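Local coordinates for 4-hydroxybutyrate coenzyme A transferase (Shewanella oneidensis, PDB 2OAS), which probably transfers coenzyme A between acyl-CoA thioesters and carboxylic acids such as 4-hydroxybutyrate or acetate, at residues 65-77 against 84-96. Residues are numbered along the deposited sequence; the frame is centred on the assembly and turned at random.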
loop_
_atom_site.group_PDB
_atom_site.type_symbol
_atom_site.label_atom_id
_atom_site.label_comp_id
_atom_site.label_asym_id
_atom_site.label_seq_id
_atom_site.Cartn_x
_atom_site.Cartn_y
_atom_site.Cartn_z
ATOM N N SER A 65 -13.462 23.155 -28.035
ATOM C CA SER A 65 -14.698 22.896 -28.745
ATOM C C SER A 65 -15.427 21.660 -28.215
ATOM O O SER A 65 -16.628 21.521 -28.428
ATOM C CB SER A 65 -14.428 22.744 -30.244
ATOM O OG SER A 65 -13.498 21.711 -30.499
ATOM N N LEU A 66 -14.725 20.768 -27.525
ATOM C CA LEU A 66 -15.388 19.574 -26.988
ATOM C C LEU A 66 -16.002 19.790 -25.611
ATOM O O LEU A 66 -16.694 18.908 -25.093
ATOM C CB LEU A 66 -14.422 18.392 -26.916
ATOM C CG LEU A 66 -14.132 17.528 -28.154
ATOM C CD1 LEU A 66 -15.431 16.936 -28.662
ATOM C CD2 LEU A 66 -13.475 18.343 -29.232
ATOM N N LEU A 67 -15.753 20.958 -25.015
ATOM C CA LEU A 67 -16.295 21.247 -23.691
ATOM C C LEU A 67 -17.811 21.301 -23.767
ATOM O O LEU A 67 -18.381 22.075 -24.542
ATOM C CB LEU A 67 -15.745 22.574 -23.159
ATOM C CG LEU A 67 -14.236 22.642 -22.936
ATOM C CD1 LEU A 67 -13.849 24.037 -22.501
ATOM C CD2 LEU A 67 -13.810 21.612 -21.891
ATOM N N GLY A 68 -18.460 20.474 -22.959
ATOM C CA GLY A 68 -19.905 20.440 -22.971
ATOM C C GLY A 68 -20.395 19.219 -23.725
ATOM O O GLY A 68 -21.540 18.792 -23.547
ATOM N N HIS A 69 -19.541 18.658 -24.572
ATOM C CA HIS A 69 -19.919 17.468 -25.319
ATOM C C HIS A 69 -19.242 16.235 -24.731
ATOM O O HIS A 69 -19.871 15.201 -24.531
ATOM C CB HIS A 69 -19.538 17.609 -26.796
ATOM C CG HIS A 69 -20.123 18.815 -27.456
ATOM N ND1 HIS A 69 -19.632 20.087 -27.248
ATOM C CD2 HIS A 69 -21.170 18.949 -28.303
ATOM C CE1 HIS A 69 -20.349 20.954 -27.940
ATOM N NE2 HIS A 69 -21.289 20.289 -28.589
ATOM N N LEU A 70 -17.955 16.367 -24.439
ATOM C CA LEU A 70 -17.186 15.268 -23.899
ATOM C C LEU A 70 -16.342 15.718 -22.719
ATOM O O LEU A 70 -15.902 16.857 -22.674
ATOM C CB LEU A 70 -16.289 14.701 -24.999
ATOM C CG LEU A 70 -15.149 13.754 -24.617
ATOM C CD1 LEU A 70 -15.641 12.709 -23.642
ATOM C CD2 LEU A 70 -14.612 13.100 -25.861
ATOM N N ARG A 71 -16.134 14.828 -21.755
ATOM C CA ARG A 71 -15.322 15.140 -20.592
ATOM C C ARG A 71 -14.413 13.951 -20.341
ATOM O O ARG A 71 -14.842 12.815 -20.477
ATOM C CB ARG A 71 -16.213 15.412 -19.369
ATOM C CG ARG A 71 -15.468 15.487 -18.023
ATOM C CD ARG A 71 -16.367 15.926 -16.849
ATOM N NE ARG A 71 -16.306 17.371 -16.631
ATOM C CZ ARG A 71 -15.597 17.964 -15.674
ATOM N NH1 ARG A 71 -14.887 17.240 -14.819
ATOM N NH2 ARG A 71 -15.572 19.287 -15.592
ATOM N N HIS A 72 -13.153 14.214 -20.010
ATOM C CA HIS A 72 -12.189 13.156 -19.736
ATOM C C HIS A 72 -12.221 12.698 -18.277
ATOM O O HIS A 72 -12.280 13.530 -17.378
ATOM C CB HIS A 72 -10.768 13.636 -20.082
ATOM C CG HIS A 72 -10.590 13.994 -21.523
ATOM N ND1 HIS A 72 -10.819 15.261 -22.007
ATOM C CD2 HIS A 72 -10.265 13.234 -22.599
ATOM C CE1 HIS A 72 -10.645 15.268 -23.318
ATOM N NE2 HIS A 72 -10.309 14.050 -23.702
ATOM N N ARG A 73 -12.197 11.380 -18.059
ATOM C CA ARG A 73 -12.184 10.789 -16.708
ATOM C C ARG A 73 -10.890 9.983 -16.653
ATOM O O ARG A 73 -10.821 8.869 -17.156
ATOM C CB ARG A 73 -13.388 9.876 -16.492
ATOM C CG ARG A 73 -13.635 9.491 -15.030
ATOM C CD ARG A 73 -14.981 8.790 -14.883
ATOM N NE ARG A 73 -15.260 8.301 -13.536
ATOM C CZ ARG A 73 -15.666 9.057 -12.521
ATOM N NH1 ARG A 73 -15.846 10.361 -12.687
ATOM N NH2 ARG A 73 -15.923 8.501 -11.345
ATOM N N CYS A 74 -9.868 10.555 -16.035
ATOM C CA CYS A 74 -8.559 9.932 -15.987
ATOM C C CYS A 74 -8.160 9.129 -14.770
ATOM O O CYS A 74 -8.262 9.600 -13.634
ATOM C CB CYS A 74 -7.489 10.993 -16.205
ATOM S SG CYS A 74 -7.787 12.061 -17.599
ATOM N N PHE A 75 -7.682 7.916 -15.025
ATOM C CA PHE A 75 -7.190 7.044 -13.977
ATOM C C PHE A 75 -5.704 7.359 -13.891
ATOM O O PHE A 75 -5.019 6.964 -12.955
ATOM C CB PHE A 75 -7.391 5.576 -14.366
ATOM C CG PHE A 75 -8.820 5.149 -14.342
ATOM C CD1 PHE A 75 -9.376 4.473 -15.416
ATOM C CD2 PHE A 75 -9.616 5.417 -13.229
ATOM C CE1 PHE A 75 -10.708 4.081 -15.388
ATOM C CE2 PHE A 75 -10.948 5.028 -13.199
ATOM C CZ PHE A 75 -11.495 4.354 -14.278
ATOM N N PHE A 76 -5.223 8.093 -14.885
ATOM C CA PHE A 76 -3.823 8.475 -14.953
ATOM C C PHE A 76 -3.744 9.630 -15.923
ATOM O O PHE A 76 -4.204 9.516 -17.058
ATOM C CB PHE A 76 -2.988 7.329 -15.491
ATOM C CG PHE A 76 -1.526 7.461 -15.224
ATOM C CD1 PHE A 76 -0.943 6.762 -14.169
ATOM C CD2 PHE A 76 -0.718 8.238 -16.052
ATOM C CE1 PHE A 76 0.422 6.824 -13.944
ATOM C CE2 PHE A 76 0.657 8.314 -15.837
ATOM C CZ PHE A 76 1.231 7.603 -14.780
ATOM N N GLY A 77 -3.158 10.737 -15.486
ATOM C CA GLY A 77 -3.053 11.894 -16.351
ATOM C C GLY A 77 -1.936 11.858 -17.385
ATOM O O GLY A 77 -0.957 11.107 -17.271
ATOM N N LEU A 84 -6.291 20.330 -18.421
ATOM C CA LEU A 84 -7.714 20.199 -18.178
ATOM C C LEU A 84 -7.988 19.787 -16.729
ATOM O O LEU A 84 -8.941 20.257 -16.112
ATOM C CB LEU A 84 -8.339 19.181 -19.144
ATOM C CG LEU A 84 -8.955 19.712 -20.453
ATOM C CD1 LEU A 84 -7.961 20.585 -21.201
ATOM C CD2 LEU A 84 -9.398 18.530 -21.316
ATOM N N LEU A 85 -7.153 18.914 -16.180
ATOM C CA LEU A 85 -7.342 18.484 -14.804
ATOM C C LEU A 85 -7.102 19.668 -13.864
ATOM O O LEU A 85 -7.905 19.943 -12.965
ATOM C CB LEU A 85 -6.392 17.328 -14.471
ATOM C CG LEU A 85 -6.741 16.003 -15.151
ATOM C CD1 LEU A 85 -5.585 15.023 -15.057
ATOM C CD2 LEU A 85 -7.992 15.439 -14.514
ATOM N N GLN A 86 -5.995 20.370 -14.090
ATOM C CA GLN A 86 -5.621 21.521 -13.279
ATOM C C GLN A 86 -6.652 22.634 -13.410
ATOM O O GLN A 86 -6.865 23.404 -12.479
ATOM C CB GLN A 86 -4.225 22.032 -13.690
ATOM C CG GLN A 86 -3.106 20.978 -13.499
ATOM C CD GLN A 86 -1.710 21.475 -13.878
ATOM O OE1 GLN A 86 -1.510 22.059 -14.946
ATOM N NE2 GLN A 86 -0.740 21.231 -13.004
ATOM N N SER A 87 -7.308 22.709 -14.560
ATOM C CA SER A 87 -8.317 23.738 -14.783
ATOM C C SER A 87 -9.703 23.252 -14.369
ATOM O O SER A 87 -10.701 23.939 -14.590
ATOM C CB SER A 87 -8.334 24.149 -16.258
ATOM O OG SER A 87 -8.616 23.034 -17.088
ATOM N N GLY A 88 -9.754 22.059 -13.786
ATOM C CA GLY A 88 -11.016 21.487 -13.344
ATOM C C GLY A 88 -11.995 21.143 -14.454
ATOM O O GLY A 88 -13.198 21.086 -14.210
ATOM N N ASP A 89 -11.501 20.916 -15.671
ATOM C CA ASP A 89 -12.370 20.578 -16.795
ATOM C C ASP A 89 -12.444 19.075 -16.991
ATOM O O ASP A 89 -13.299 18.568 -17.722
ATOM C CB ASP A 89 -11.863 21.205 -18.089
ATOM C CG ASP A 89 -11.849 22.707 -18.037
ATOM O OD1 ASP A 89 -12.901 23.300 -17.722
ATOM O OD2 ASP A 89 -10.787 23.293 -18.320
ATOM N N ALA A 90 -11.529 18.366 -16.342
ATOM C CA ALA A 90 -11.489 16.916 -16.430
ATOM C C ALA A 90 -11.489 16.357 -15.021
ATOM O O ALA A 90 -11.268 17.087 -14.048
ATOM C CB ALA A 90 -10.239 16.469 -17.183
ATOM N N ASP A 91 -11.743 15.060 -14.917
ATOM C CA ASP A 91 -11.794 14.398 -13.628
ATOM C C ASP A 91 -10.673 13.394 -13.465
ATOM O O ASP A 91 -10.355 12.662 -14.393
ATOM C CB ASP A 91 -13.126 13.690 -13.466
ATOM C CG ASP A 91 -14.272 14.648 -13.429
ATOM O OD1 ASP A 91 -14.131 15.664 -12.725
ATOM O OD2 ASP A 91 -15.307 14.397 -14.087
ATOM N N TYR A 92 -10.078 13.371 -12.275
ATOM C CA TYR A 92 -9.009 12.437 -11.957
ATOM C C TYR A 92 -9.496 11.463 -10.897
ATOM O O TYR A 92 -9.906 11.874 -9.800
ATOM C CB TYR A 92 -7.783 13.165 -11.428
ATOM C CG TYR A 92 -6.748 12.253 -10.792
ATOM C CD1 TYR A 92 -6.401 12.389 -9.450
ATOM C CD2 TYR A 92 -6.089 11.282 -11.542
ATOM C CE1 TYR A 92 -5.416 11.587 -8.875
ATOM C CE2 TYR A 92 -5.106 10.476 -10.978
ATOM C CZ TYR A 92 -4.772 10.639 -9.649
ATOM O OH TYR A 92 -3.753 9.889 -9.102
ATOM N N VAL A 93 -9.438 10.171 -11.226
ATOM C CA VAL A 93 -9.865 9.114 -10.320
ATOM C C VAL A 93 -8.671 8.312 -9.840
ATOM O O VAL A 93 -8.145 7.485 -10.562
ATOM C CB VAL A 93 -10.870 8.167 -11.008
ATOM C CG1 VAL A 93 -11.309 7.068 -10.035
ATOM C CG2 VAL A 93 -12.083 8.963 -11.477
ATOM N N PRO A 94 -8.225 8.549 -8.603
ATOM C CA PRO A 94 -7.074 7.794 -8.113
ATOM C C PRO A 94 -7.397 6.300 -7.943
ATOM O O PRO A 94 -8.382 5.945 -7.296
ATOM C CB PRO A 94 -6.744 8.502 -6.803
ATOM C CG PRO A 94 -8.082 8.957 -6.313
ATOM C CD PRO A 94 -8.753 9.455 -7.566
ATOM N N ILE A 95 -6.566 5.433 -8.520
ATOM C CA ILE A 95 -6.796 3.985 -8.427
ATOM C C ILE A 95 -5.587 3.179 -8.866
ATOM O O ILE A 95 -4.943 3.530 -9.851
ATOM C CB ILE A 95 -7.980 3.555 -9.305
ATOM C CG1 ILE A 95 -8.177 2.042 -9.217
ATOM C CG2 ILE A 95 -7.710 3.907 -10.740
ATOM C CD1 ILE A 95 -9.431 1.576 -9.880
ATOM N N PHE A 96 -5.274 2.099 -8.147
ATOM C CA PHE A 96 -4.129 1.267 -8.544
ATOM C C PHE A 96 -4.437 0.745 -9.931
ATOM O O PHE A 96 -5.584 0.440 -10.239
ATOM C CB PHE A 96 -3.916 0.082 -7.590
ATOM C CG PHE A 96 -3.690 0.490 -6.177
ATOM C CD1 PHE A 96 -2.643 1.340 -5.851
ATOM C CD2 PHE A 96 -4.585 0.118 -5.185
ATOM C CE1 PHE A 96 -2.496 1.828 -4.556
ATOM C CE2 PHE A 96 -4.446 0.599 -3.887
ATOM C CZ PHE A 96 -3.400 1.460 -3.573
HETATM O O HOH W 1 -12.085 17.028 -19.801
#
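The Arg71 guanidinium carries Asp89 O over one face, 3.1 Å from CZ, while its edge takes Asp91 OD1 and Gly88 O. Val93 CG2 sits over the centre of the Arg73 guanidinium, 3.7 Å from CZ, and the Phe75 ring turns an edge to Val93 O. They belong to a beta-alpha-beta unit: strand 70-74 runs parallel to 91-92, an outermost strand of the parallel sheet within this chain, and helix 82-86 makes the crossover. Three backbone bonds zip the strands together: Asp91 N to His72 O, Cys74 N to Asp91 O and Val93 N to Cys74 O. Arg71 reaches out with CG trans to its own N (chi1 169°), then bends at chi3 (-93°), which brings NH1 to Asp91 OD1 in a 2.7 Å salt bridge. Its NH2 gives a longer bond, 3.3 Å, to Gly88 O, tying the strand to the Schellman turn that ends the helix. A leucine in its place would probably leave Asp91 without its salt-bridge mate in this pair of segments and Gly88 O without this donor. Arg73, on the same face of the sheet, is extended from CG to NE and sends NH2 to a salt bridge with Glu399 of the second subunit. Further along, Phe75 lies alongside Val93 and Ile95, pointing the same way, with CD2 3.5 Å from Ile95 CG2; Leu103 and Phe104 of helix 100-105 also pack on this ring. Next in the chain, Phe76 touches the bound coenzyme A, so the loop that follows the strand reaches the ligand pocket. At the opposite end of the strand pairing, a water accepts from His72 N (3.0 Å) and donates to Asp89 O (2.9 Å), the same oxygen that lies over the Arg71 guanidinium.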